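Local coordinates for BDI_3064 protein (Parabacteroides distasonis ATCC 8503, PDB 5Z06) that hydrolyses linear beta-1,2-glucan and beta-1,2-glucooligosaccharides of four or more glucose units, releasing sophorose from the non-reducing end, at residues S23-T28 against W66-Q71; N104-Y109 against A157-P162; S441-W446 against S492-A497. One frame throughout, in Å; residues are numbered along the deposited sequence.

Contacts 1 and 2 lie in one antiparallel sheet, their centres about 9 Å apart. Strands 65-71 and 155-161, one from each, are neighbours in it, and the E69-R108 salt bridge joins the two contacts. Contact 1 includes the edge strand 23-28 and has exposed residues at one end; contact 2 lies further in, with no exposed residue among those that touch. Contact 3 is far off, about 50 Å from either centre to centre, in the helical part of the chain. Repeated backbone hydrogen bonds carry the first two contacts, whereas contact 3, also largely buried, joins a loop to a helix start through side chains grouped round one tyrosine hydroxyl.

Contact 1: residues S23-T28 against W66-Q71; sequences SQAKYT and WYSEIQ
Q24 reaches across to Y67 and E69 on one face of an antiparallel strand pair. Its CG is anti to the backbone N (chi1 -175°), which starts the extended chain towards Y67 and E69; Q24 OE1 lies 3.7 Å from Y67 CE2, at the ring edge and near its plane. The Q24 amide stands almost perpendicular, 84° away, to both the Y67 ring and the E69 carboxylate, and Q24 OE1 lies 3.6 Å from E69 CD. Q71 NE2 donates to E69 OE1 at 2.8 Å, on the anti side, and E69 OE2 pairs with R108 of strand 104-109 in a salt bridge, holding the carboxylate by both oxygens. K26 CG lies 3.9 Å from Y67 CB, at the tyrosine's other end. On the opposite face, Y27 CB and W66 CB meet at 3.8 Å before their rings diverge. There too S68 turns its hydroxyl to the neighbouring backbone: S68 OG donates to Q24 O at 2.7 Å, and E69 N reaches that same oxygen at 3.0 Å. This adds a side-chain bond to the regular backbone pairing. Strand 23-28 is outermost in its five-stranded sheet; strand 155-161 flanks strand 65-71 on the other side. I33 covers A25, Y27, W66 and S68, while L56 and L54 of the facing strand 53-59 meet S68 and I70.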
loop_
_atom_site.group_PDB
_atom_site.type_symbol
_atom_site.label_atom_id
_atom_site.label_comp_id
_atom_site.label_asym_id
_atom_site.label_seq_id
_atom_site.Cartn_x
_atom_site.Cartn_y
_atom_site.Cartn_z
ATOM N N SER A 23 -17.238 -8.599 -5.627
ATOM C CA SER A 23 -18.338 -9.070 -6.417
ATOM C C SER A 23 -19.436 -9.491 -5.486
ATOM O O SER A 23 -19.240 -9.688 -4.285
ATOM C CB SER A 23 -17.938 -10.247 -7.296
ATOM O OG SER A 23 -17.563 -11.346 -6.507
ATOM N N GLN A 24 -20.603 -9.622 -6.061
ATOM C CA GLN A 24 -21.740 -10.101 -5.335
ATOM C C GLN A 24 -22.388 -11.124 -6.252
ATOM O O GLN A 24 -22.328 -11.006 -7.475
ATOM C CB GLN A 24 -22.660 -8.941 -4.986
ATOM C CG GLN A 24 -23.844 -9.313 -4.105
ATOM C CD GLN A 24 -24.757 -8.124 -3.787
ATOM O OE1 GLN A 24 -24.607 -7.023 -4.344
ATOM N NE2 GLN A 24 -25.714 -8.350 -2.887
ATOM N N ALA A 25 -22.961 -12.150 -5.656
ATOM C CA ALA A 25 -23.763 -13.101 -6.396
ATOM C C ALA A 25 -24.801 -13.645 -5.439
ATOM O O ALA A 25 -24.481 -14.093 -4.342
ATOM C CB ALA A 25 -22.911 -14.197 -6.993
ATOM N N LYS A 26 -26.053 -13.529 -5.832
ATOM C CA LYS A 26 -27.143 -13.930 -4.979
ATOM C C LYS A 26 -28.264 -14.379 -5.859
ATOM O O LYS A 26 -28.277 -14.099 -7.053
ATOM C CB LYS A 26 -27.588 -12.800 -4.048
ATOM C CG LYS A 26 -27.907 -11.487 -4.734
ATOM C CD LYS A 26 -28.037 -10.315 -3.752
ATOM C CE LYS A 26 -29.409 -10.209 -3.105
ATOM N NZ LYS A 26 -29.922 -8.812 -3.131
ATOM N N TYR A 27 -29.197 -15.099 -5.265
ATOM C CA TYR A 27 -30.259 -15.721 -6.029
ATOM C C TYR A 27 -31.443 -16.002 -5.152
ATOM O O TYR A 27 -31.344 -16.074 -3.921
ATOM C CB TYR A 27 -29.767 -17.034 -6.689
ATOM C CG TYR A 27 -29.313 -18.019 -5.661
ATOM C CD1 TYR A 27 -30.208 -18.941 -5.102
ATOM C CD2 TYR A 27 -28.009 -17.981 -5.175
ATOM C CE1 TYR A 27 -29.804 -19.812 -4.103
ATOM C CE2 TYR A 27 -27.592 -18.857 -4.191
ATOM C CZ TYR A 27 -28.491 -19.767 -3.655
ATOM O OH TYR A 27 -28.079 -20.623 -2.674
ATOM N N THR A 28 -32.560 -16.177 -5.831
ATOM C CA THR A 28 -33.803 -16.623 -5.246
ATOM C C THR A 28 -34.111 -17.912 -5.982
ATOM O O THR A 28 -34.298 -17.919 -7.212
ATOM C CB THR A 28 -34.923 -15.628 -5.506
ATOM O OG1 THR A 28 -34.489 -14.333 -5.108
ATOM C CG2 THR A 28 -36.202 -16.016 -4.748
ATOM N N TRP A 66 -31.714 -14.289 -10.062
ATOM C CA TRP A 66 -30.381 -14.142 -9.554
ATOM C C TRP A 66 -29.828 -12.783 -9.912
ATOM O O TRP A 66 -30.284 -12.128 -10.847
ATOM C CB TRP A 66 -29.462 -15.286 -10.022
ATOM C CG TRP A 66 -29.252 -15.430 -11.489
ATOM C CD1 TRP A 66 -29.864 -16.322 -12.326
ATOM C CD2 TRP A 66 -28.326 -14.700 -12.298
ATOM N NE1 TRP A 66 -29.385 -16.186 -13.599
ATOM C CE2 TRP A 66 -28.441 -15.199 -13.616
ATOM C CE3 TRP A 66 -27.419 -13.675 -12.038
ATOM C CZ2 TRP A 66 -27.676 -14.704 -14.673
ATOM C CZ3 TRP A 66 -26.659 -13.189 -13.076
ATOM C CH2 TRP A 66 -26.798 -13.692 -14.384
ATOM N N TYR A 67 -28.842 -12.368 -9.129
ATOM C CA TYR A 67 -28.176 -11.103 -9.307
ATOM C C TYR A 67 -26.684 -11.325 -9.110
ATOM O O TYR A 67 -26.262 -12.057 -8.201
ATOM C CB TYR A 67 -28.684 -10.099 -8.289
ATOM C CG TYR A 67 -27.991 -8.769 -8.412
ATOM C CD1 TYR A 67 -28.302 -7.902 -9.453
ATOM C CD2 TYR A 67 -26.992 -8.393 -7.505
ATOM C CE1 TYR A 67 -27.647 -6.692 -9.581
ATOM C CE2 TYR A 67 -26.334 -7.185 -7.622
ATOM C CZ TYR A 67 -26.660 -6.344 -8.651
ATOM O OH TYR A 67 -26.013 -5.159 -8.759
ATOM N N SER A 68 -25.896 -10.702 -9.962
ATOM C CA SER A 68 -24.490 -10.617 -9.725
ATOM C C SER A 68 -24.014 -9.237 -10.054
ATOM O O SER A 68 -24.586 -8.573 -10.902
ATOM C CB SER A 68 -23.732 -11.613 -10.574
ATOM O OG SER A 68 -22.405 -11.647 -10.134
ATOM N N GLU A 69 -22.967 -8.801 -9.364
ATOM C CA GLU A 69 -22.261 -7.611 -9.788
ATOM C C GLU A 69 -20.782 -7.724 -9.530
ATOM O O GLU A 69 -20.357 -8.373 -8.566
ATOM C CB GLU A 69 -22.813 -6.375 -9.101
ATOM C CG GLU A 69 -22.709 -6.400 -7.598
ATOM C CD GLU A 69 -23.130 -5.083 -6.979
ATOM O OE1 GLU A 69 -22.374 -4.555 -6.143
ATOM O OE2 GLU A 69 -24.216 -4.570 -7.338
ATOM N N ILE A 70 -20.018 -7.078 -10.401
ATOM C CA ILE A 70 -18.593 -6.977 -10.293
ATOM C C ILE A 70 -18.327 -5.527 -9.917
ATOM O O ILE A 70 -18.591 -4.610 -10.694
ATOM C CB ILE A 70 -17.913 -7.349 -11.607
ATOM C CG1 ILE A 70 -18.232 -8.797 -11.963
ATOM C CG2 ILE A 70 -16.407 -7.204 -11.483
ATOM C CD1 ILE A 70 -19.390 -8.964 -12.904
ATOM N N GLN A 71 -17.796 -5.346 -8.722
ATOM C CA GLN A 71 -17.628 -4.029 -8.131
ATOM C C GLN A 71 -16.266 -3.433 -8.448
ATOM O O GLN A 71 -15.218 -4.109 -8.349
ATOM C CB GLN A 71 -17.809 -4.108 -6.639
ATOM C CG GLN A 71 -19.195 -4.549 -6.217
ATOM C CD GLN A 71 -19.235 -5.121 -4.816
ATOM O OE1 GLN A 71 -18.210 -5.252 -4.162
ATOM N NE2 GLN A 71 -20.424 -5.476 -4.356
#

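Contact 2: residues N104-Y109 against A157-P162; sequences NIAIRY and AVALRP
I105 and V158 meet at the apolar centre, with I105 CD1 3.6 Å from V158 CG1 as the two side chains slant across each other. I105 CG1 is anti to the backbone N (chi1 176°), which starts the longer branch towards V158. L160 lies beside I105 and points the same way; its CD2 branch comes 3.8 Å from I105 CB. This greasy face packs on strand 86-93, where L87 touches both I105 and V158 and M89 touches I105. Two antiparallel sheets thus meet face to face here, the arrangement of a beta-sandwich. Within the strand pair, N104, A106 and R108 form hydrogen-bonded pairs with R161, A159 and A157; A159 N reaches A106 O at 2.8 Å. The strand directions are 140° apart, a marked twist from exact antiparallel. The other face has small side chains at its middle, with A106 CB 4.2 Å from A159 CB. Towards one end R108 arches over A157, and R108 NH2 comes obliquely to within 3.7 Å of A157 CB; R108 NE forms a salt bridge with E69. At the other end R161 NH1 forms a salt bridge with D65, and N104 ND2 lies 3.1 Å from P162 O at an angle too poor for a hydrogen bond, while N104 OD1 accepts from N119 ND2.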
loop_
_atom_site.group_PDB
_atom_site.type_symbol
_atom_site.label_atom_id
_atom_site.label_comp_id
_atom_site.label_asym_id
_atom_site.label_seq_id
_atom_site.Cartn_x
_atom_site.Cartn_y
_atom_site.Cartn_z
ATOM N N ASN A 104 -28.553 -10.390 -18.771
ATOM C CA ASN A 104 -28.728 -8.973 -18.967
ATOM C C ASN A 104 -27.683 -8.264 -18.111
ATOM O O ASN A 104 -27.255 -8.766 -17.070
ATOM C CB ASN A 104 -30.132 -8.511 -18.579
ATOM C CG ASN A 104 -31.222 -9.110 -19.469
ATOM O OD1 ASN A 104 -30.966 -9.556 -20.591
ATOM N ND2 ASN A 104 -32.440 -9.130 -18.955
ATOM N N ILE A 105 -27.285 -7.090 -18.575
ATOM C CA ILE A 105 -26.165 -6.387 -18.018
ATOM C C ILE A 105 -26.509 -4.920 -17.909
ATOM O O ILE A 105 -27.125 -4.357 -18.802
ATOM C CB ILE A 105 -24.869 -6.613 -18.835
ATOM C CG1 ILE A 105 -23.722 -5.782 -18.267
ATOM C CG2 ILE A 105 -25.062 -6.298 -20.309
ATOM C CD1 ILE A 105 -22.372 -6.286 -18.739
ATOM N N ALA A 106 -26.069 -4.333 -16.807
ATOM C CA ALA A 106 -26.359 -2.980 -16.425
ATOM C C ALA A 106 -25.179 -2.471 -15.624
ATOM O O ALA A 106 -24.206 -3.198 -15.365
ATOM C CB ALA A 106 -27.621 -2.919 -15.589
ATOM N N ILE A 107 -25.238 -1.201 -15.266
ATOM C CA ILE A 107 -24.221 -0.623 -14.409
ATOM C C ILE A 107 -24.960 -0.136 -13.185
ATOM O O ILE A 107 -25.996 0.510 -13.311
ATOM C CB ILE A 107 -23.409 0.457 -15.145
ATOM C CG1 ILE A 107 -22.505 -0.245 -16.166
ATOM C CG2 ILE A 107 -22.572 1.273 -14.158
ATOM C CD1 ILE A 107 -21.778 0.652 -17.148
ATOM N N ARG A 108 -24.459 -0.517 -12.016
ATOM C CA ARG A 108 -25.007 -0.051 -10.779
ATOM C C ARG A 108 -24.263 1.207 -10.397
ATOM O O ARG A 108 -23.027 1.207 -10.384
ATOM C CB ARG A 108 -24.869 -1.078 -9.658
ATOM C CG ARG A 108 -25.579 -0.615 -8.387
ATOM C CD ARG A 108 -25.545 -1.584 -7.213
ATOM N NE ARG A 108 -24.198 -1.996 -6.855
ATOM C CZ ARG A 108 -23.270 -1.247 -6.251
ATOM N NH1 ARG A 108 -23.474 0.032 -5.938
ATOM N NH2 ARG A 108 -22.095 -1.785 -5.987
ATOM N N TYR A 109 -25.029 2.253 -10.068
ATOM C CA TYR A 109 -24.478 3.512 -9.605
ATOM C C TYR A 109 -24.079 3.392 -8.155
ATOM O O TYR A 109 -24.526 2.471 -7.457
ATOM C CB TYR A 109 -25.471 4.676 -9.776
ATOM C CG TYR A 109 -25.764 5.021 -11.222
ATOM C CD1 TYR A 109 -24.810 5.667 -12.014
ATOM C CD2 TYR A 109 -27.000 4.708 -11.806
ATOM C CE1 TYR A 109 -25.079 5.999 -13.336
ATOM C CE2 TYR A 109 -27.270 5.029 -13.121
ATOM C CZ TYR A 109 -26.311 5.676 -13.870
ATOM O OH TYR A 109 -26.576 5.988 -15.160
ATOM N N ALA A 157 -20.536 -0.595 -10.164
ATOM C CA ALA A 157 -20.473 -2.004 -10.488
ATOM C C ALA A 157 -21.096 -2.302 -11.817
ATOM O O ALA A 157 -21.974 -1.581 -12.263
ATOM C CB ALA A 157 -21.147 -2.828 -9.399
ATOM N N VAL A 158 -20.600 -3.361 -12.449
ATOM C CA VAL A 158 -21.249 -3.982 -13.573
ATOM C C VAL A 158 -22.206 -5.019 -12.994
ATOM O O VAL A 158 -21.769 -5.945 -12.314
ATOM C CB VAL A 158 -20.227 -4.640 -14.494
ATOM C CG1 VAL A 158 -20.911 -5.462 -15.572
ATOM C CG2 VAL A 158 -19.369 -3.564 -15.121
ATOM N N ALA A 159 -23.503 -4.839 -13.270
ATOM C CA ALA A 159 -24.565 -5.683 -12.753
ATOM C C ALA A 159 -25.006 -6.697 -13.791
ATOM O O ALA A 159 -25.046 -6.405 -14.993
ATOM C CB ALA A 159 -25.747 -4.833 -12.332
ATOM N N LEU A 160 -25.339 -7.897 -13.315
ATOM C CA LEU A 160 -25.764 -8.975 -14.190
ATOM C C LEU A 160 -27.020 -9.591 -13.653
ATOM O O LEU A 160 -27.176 -9.759 -12.440
ATOM C CB LEU A 160 -24.681 -10.027 -14.337
ATOM C CG LEU A 160 -23.395 -9.489 -14.949
ATOM C CD1 LEU A 160 -22.223 -10.400 -14.625
ATOM C CD2 LEU A 160 -23.539 -9.305 -16.451
ATOM N N ARG A 161 -27.919 -9.896 -14.582
ATOM C CA ARG A 161 -29.221 -10.441 -14.273
ATOM C C ARG A 161 -29.543 -11.524 -15.280
ATOM O O ARG A 161 -28.897 -11.603 -16.329
ATOM C CB ARG A 161 -30.285 -9.339 -14.324
ATOM C CG ARG A 161 -30.566 -8.683 -12.993
ATOM C CD ARG A 161 -32.042 -8.278 -12.832
ATOM N NE ARG A 161 -32.271 -7.693 -11.515
ATOM C CZ ARG A 161 -32.285 -8.373 -10.360
ATOM N NH1 ARG A 161 -32.108 -9.703 -10.324
ATOM N NH2 ARG A 161 -32.481 -7.713 -9.217
ATOM N N PRO A 162 -30.546 -12.363 -14.968
ATOM C CA PRO A 162 -30.926 -13.424 -15.890
ATOM C C PRO A 162 -31.285 -12.901 -17.284
ATOM O O PRO A 162 -31.810 -11.784 -17.432
ATOM C CB PRO A 162 -32.187 -14.025 -15.235
ATOM C CG PRO A 162 -32.114 -13.646 -13.816
ATOM C CD PRO A 162 -31.484 -12.291 -13.830
#

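Contact 3: residues S441-W446 against S492-A497; sequences SPYLYW and SQEEYA
Y443 reaches towards the start of helix 495-505 and ends among S492, E494 and A497. Its hydroxyl does most of the touching: Y443 OH donates to E494 OE1 at 2.7 Å. That oxygen lies at the edge of the phenol ring, in the ring plane, yet seen from the acid the donor sits 56° above the carboxylate plane, the two flat groups being turned 77° against each other. S492 OG also lies 2.7 Å from Y443 OH, and S492 CB comes 3.5 Å from Y443 CE1, obliquely to the ring. A497 CB completes the first shell, 3.7 Å from Y443 OH at the ring edge.

The second shell holds these groups in place. E494 N donates to S492 OG at 3.1 Å, an ST turn that holds the S492 hydroxyl two residues ahead of E494, the N-cap residue of the helix. In E494, CG is set anti to the carbonyl carbon (chi1 -67°). Beyond CG the chain is extended, and P442 CG lies 3.8 Å from E494 OE2. P442 CB covers one face of the Y443 ring, offset towards the rim. Behind the tyrosine, S441 OG donates to Y443 O at 2.6 Å, tying down the backbone of the loop. Further out, P442 O accepts from S488 OG, S492 O from R501 NH1, and Y470 of helix 467-475 packs against Y443. The surrounding helices are consistent with the alpha-helical barrel of the six-hairpin glycosidase clan.

A phenol, an alcohol and a carboxylate oxygen thus meet in one polar cluster in a largely buried setting. E494 accepts the hydrogen bond of the phenol, while the ST-turn N-H, acting on S492 OG, would tend to polarise the serine hydroxyl beside it.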
loop_
_atom_site.group_PDB
_atom_site.type_symbol
_atom_site.label_atom_id
_atom_site.label_comp_id
_atom_site.label_asym_id
_atom_site.label_seq_id
_atom_site.Cartn_x
_atom_site.Cartn_y
_atom_site.Cartn_z
ATOM N N SER A 441 1.373 27.864 23.849
ATOM C CA SER A 441 0.685 26.588 23.623
ATOM C C SER A 441 1.473 25.466 24.291
ATOM O O SER A 441 2.686 25.352 24.085
ATOM C CB SER A 441 0.532 26.263 22.148
ATOM O OG SER A 441 -0.034 24.973 21.960
ATOM N N PRO A 442 0.792 24.648 25.109
ATOM C CA PRO A 442 1.444 23.419 25.579
ATOM C C PRO A 442 1.667 22.368 24.464
ATOM O O PRO A 442 2.437 21.431 24.664
ATOM C CB PRO A 442 0.490 22.880 26.660
ATOM C CG PRO A 442 -0.711 23.757 26.656
ATOM C CD PRO A 442 -0.617 24.744 25.540
ATOM N N TYR A 443 1.011 22.556 23.316
ATOM C CA TYR A 443 0.979 21.579 22.240
ATOM C C TYR A 443 1.583 22.109 20.961
ATOM O O TYR A 443 1.463 23.309 20.639
ATOM C CB TYR A 443 -0.461 21.210 21.909
ATOM C CG TYR A 443 -1.243 20.723 23.073
ATOM C CD1 TYR A 443 -1.152 19.398 23.482
ATOM C CD2 TYR A 443 -2.092 21.588 23.773
ATOM C CE1 TYR A 443 -1.865 18.928 24.561
ATOM C CE2 TYR A 443 -2.820 21.139 24.856
ATOM C CZ TYR A 443 -2.707 19.806 25.250
ATOM O OH TYR A 443 -3.424 19.347 26.331
ATOM N N LEU A 444 2.178 21.185 20.208
ATOM C CA LEU A 444 2.370 21.390 18.797
ATOM C C LEU A 444 1.066 21.097 18.105
ATOM O O LEU A 444 0.265 20.295 18.597
ATOM C CB LEU A 444 3.458 20.448 18.234
ATOM C CG LEU A 444 4.890 20.815 18.571
ATOM C CD1 LEU A 444 5.830 19.675 18.184
ATOM C CD2 LEU A 444 5.271 22.104 17.847
ATOM N N TYR A 445 0.866 21.739 16.952
ATOM C CA TYR A 445 -0.211 21.404 16.048
ATOM C C TYR A 445 0.286 20.629 14.840
ATOM O O TYR A 445 1.429 20.799 14.385
ATOM C CB TYR A 445 -0.979 22.640 15.638
ATOM C CG TYR A 445 -1.823 23.137 16.792
ATOM C CD1 TYR A 445 -1.235 23.819 17.852
ATOM C CD2 TYR A 445 -3.186 22.854 16.867
ATOM C CE1 TYR A 445 -1.985 24.247 18.929
ATOM C CE2 TYR A 445 -3.942 23.288 17.943
ATOM C CZ TYR A 445 -3.334 23.991 18.958
ATOM O OH TYR A 445 -4.045 24.415 20.044
ATOM N N TRP A 446 -0.599 19.766 14.353
ATOM C CA TRP A 446 -0.339 18.882 13.233
ATOM C C TRP A 446 -0.171 19.686 11.949
ATOM O O TRP A 446 0.775 19.443 11.188
ATOM C CB TRP A 446 -1.476 17.856 13.087
ATOM C CG TRP A 446 -1.106 16.601 12.392
ATOM C CD1 TRP A 446 -0.534 16.483 11.180
ATOM C CD2 TRP A 446 -1.307 15.270 12.874
ATOM N NE1 TRP A 446 -0.333 15.159 10.872
ATOM C CE2 TRP A 446 -0.809 14.390 11.889
ATOM C CE3 TRP A 446 -1.872 14.734 14.032
ATOM C CZ2 TRP A 446 -0.820 13.010 12.036
ATOM C CZ3 TRP A 446 -1.900 13.353 14.176
ATOM C CH2 TRP A 446 -1.374 12.506 13.186
ATOM N N SER A 492 0.840 15.445 27.639
ATOM C CA SER A 492 -0.039 16.344 28.352
ATOM C C SER A 492 -0.905 15.592 29.349
ATOM O O SER A 492 -1.521 14.576 29.003
ATOM C CB SER A 492 -0.969 17.055 27.376
ATOM O OG SER A 492 -1.881 17.896 28.068
ATOM N N GLN A 493 -0.952 16.113 30.574
ATOM C CA GLN A 493 -1.865 15.619 31.589
ATOM C C GLN A 493 -3.209 16.356 31.604
ATOM O O GLN A 493 -4.063 16.024 32.412
ATOM C CB GLN A 493 -1.189 15.680 32.955
ATOM C CG GLN A 493 0.090 14.860 33.021
ATOM C CD GLN A 493 -0.183 13.391 32.764
ATOM O OE1 GLN A 493 -0.820 12.719 33.572
ATOM N NE2 GLN A 493 0.266 12.894 31.615
ATOM N N GLU A 494 -3.424 17.297 30.687
ATOM C CA GLU A 494 -4.659 18.077 30.673
ATOM C C GLU A 494 -5.862 17.217 30.380
ATOM O O GLU A 494 -5.761 16.202 29.693
ATOM C CB GLU A 494 -4.637 19.194 29.633
ATOM C CG GLU A 494 -3.637 20.288 29.924
ATOM C CD GLU A 494 -3.746 21.453 28.960
ATOM O OE1 GLU A 494 -4.444 21.338 27.916
ATOM O OE2 GLU A 494 -3.121 22.490 29.256
ATOM N N GLU A 495 -6.989 17.670 30.925
ATOM C CA GLU A 495 -8.322 17.134 30.662
ATOM C C GLU A 495 -8.588 16.936 29.171
ATOM O O GLU A 495 -9.048 15.860 28.756
ATOM C CB GLU A 495 -9.414 18.029 31.311
ATOM C CG GLU A 495 -9.638 19.445 30.701
ATOM C CD GLU A 495 -8.377 20.346 30.612
ATOM O OE1 GLU A 495 -7.769 20.664 31.676
ATOM O OE2 GLU A 495 -7.984 20.733 29.470
ATOM N N TYR A 496 -8.257 17.956 28.374
ATOM C CA TYR A 496 -8.487 17.915 26.945
ATOM C C TYR A 496 -7.709 16.743 26.327
ATOM O O TYR A 496 -8.239 16.037 25.469
ATOM C CB TYR A 496 -8.078 19.234 26.262
ATOM C CG TYR A 496 -8.264 19.161 24.765
ATOM C CD1 TYR A 496 -7.288 18.573 23.954
ATOM C CD2 TYR A 496 -9.429 19.621 24.160
ATOM C CE1 TYR A 496 -7.461 18.447 22.592
ATOM C CE2 TYR A 496 -9.596 19.523 22.783
ATOM C CZ TYR A 496 -8.601 18.924 22.009
ATOM O OH TYR A 496 -8.731 18.790 20.651
ATOM N N ALA A 497 -6.461 16.556 26.747
ATOM C CA ALA A 497 -5.594 15.509 26.171
ATOM C C ALA A 497 -6.085 14.137 26.600
ATOM O O ALA A 497 -5.995 13.171 25.840
ATOM C CB ALA A 497 -4.142 15.701 26.582
#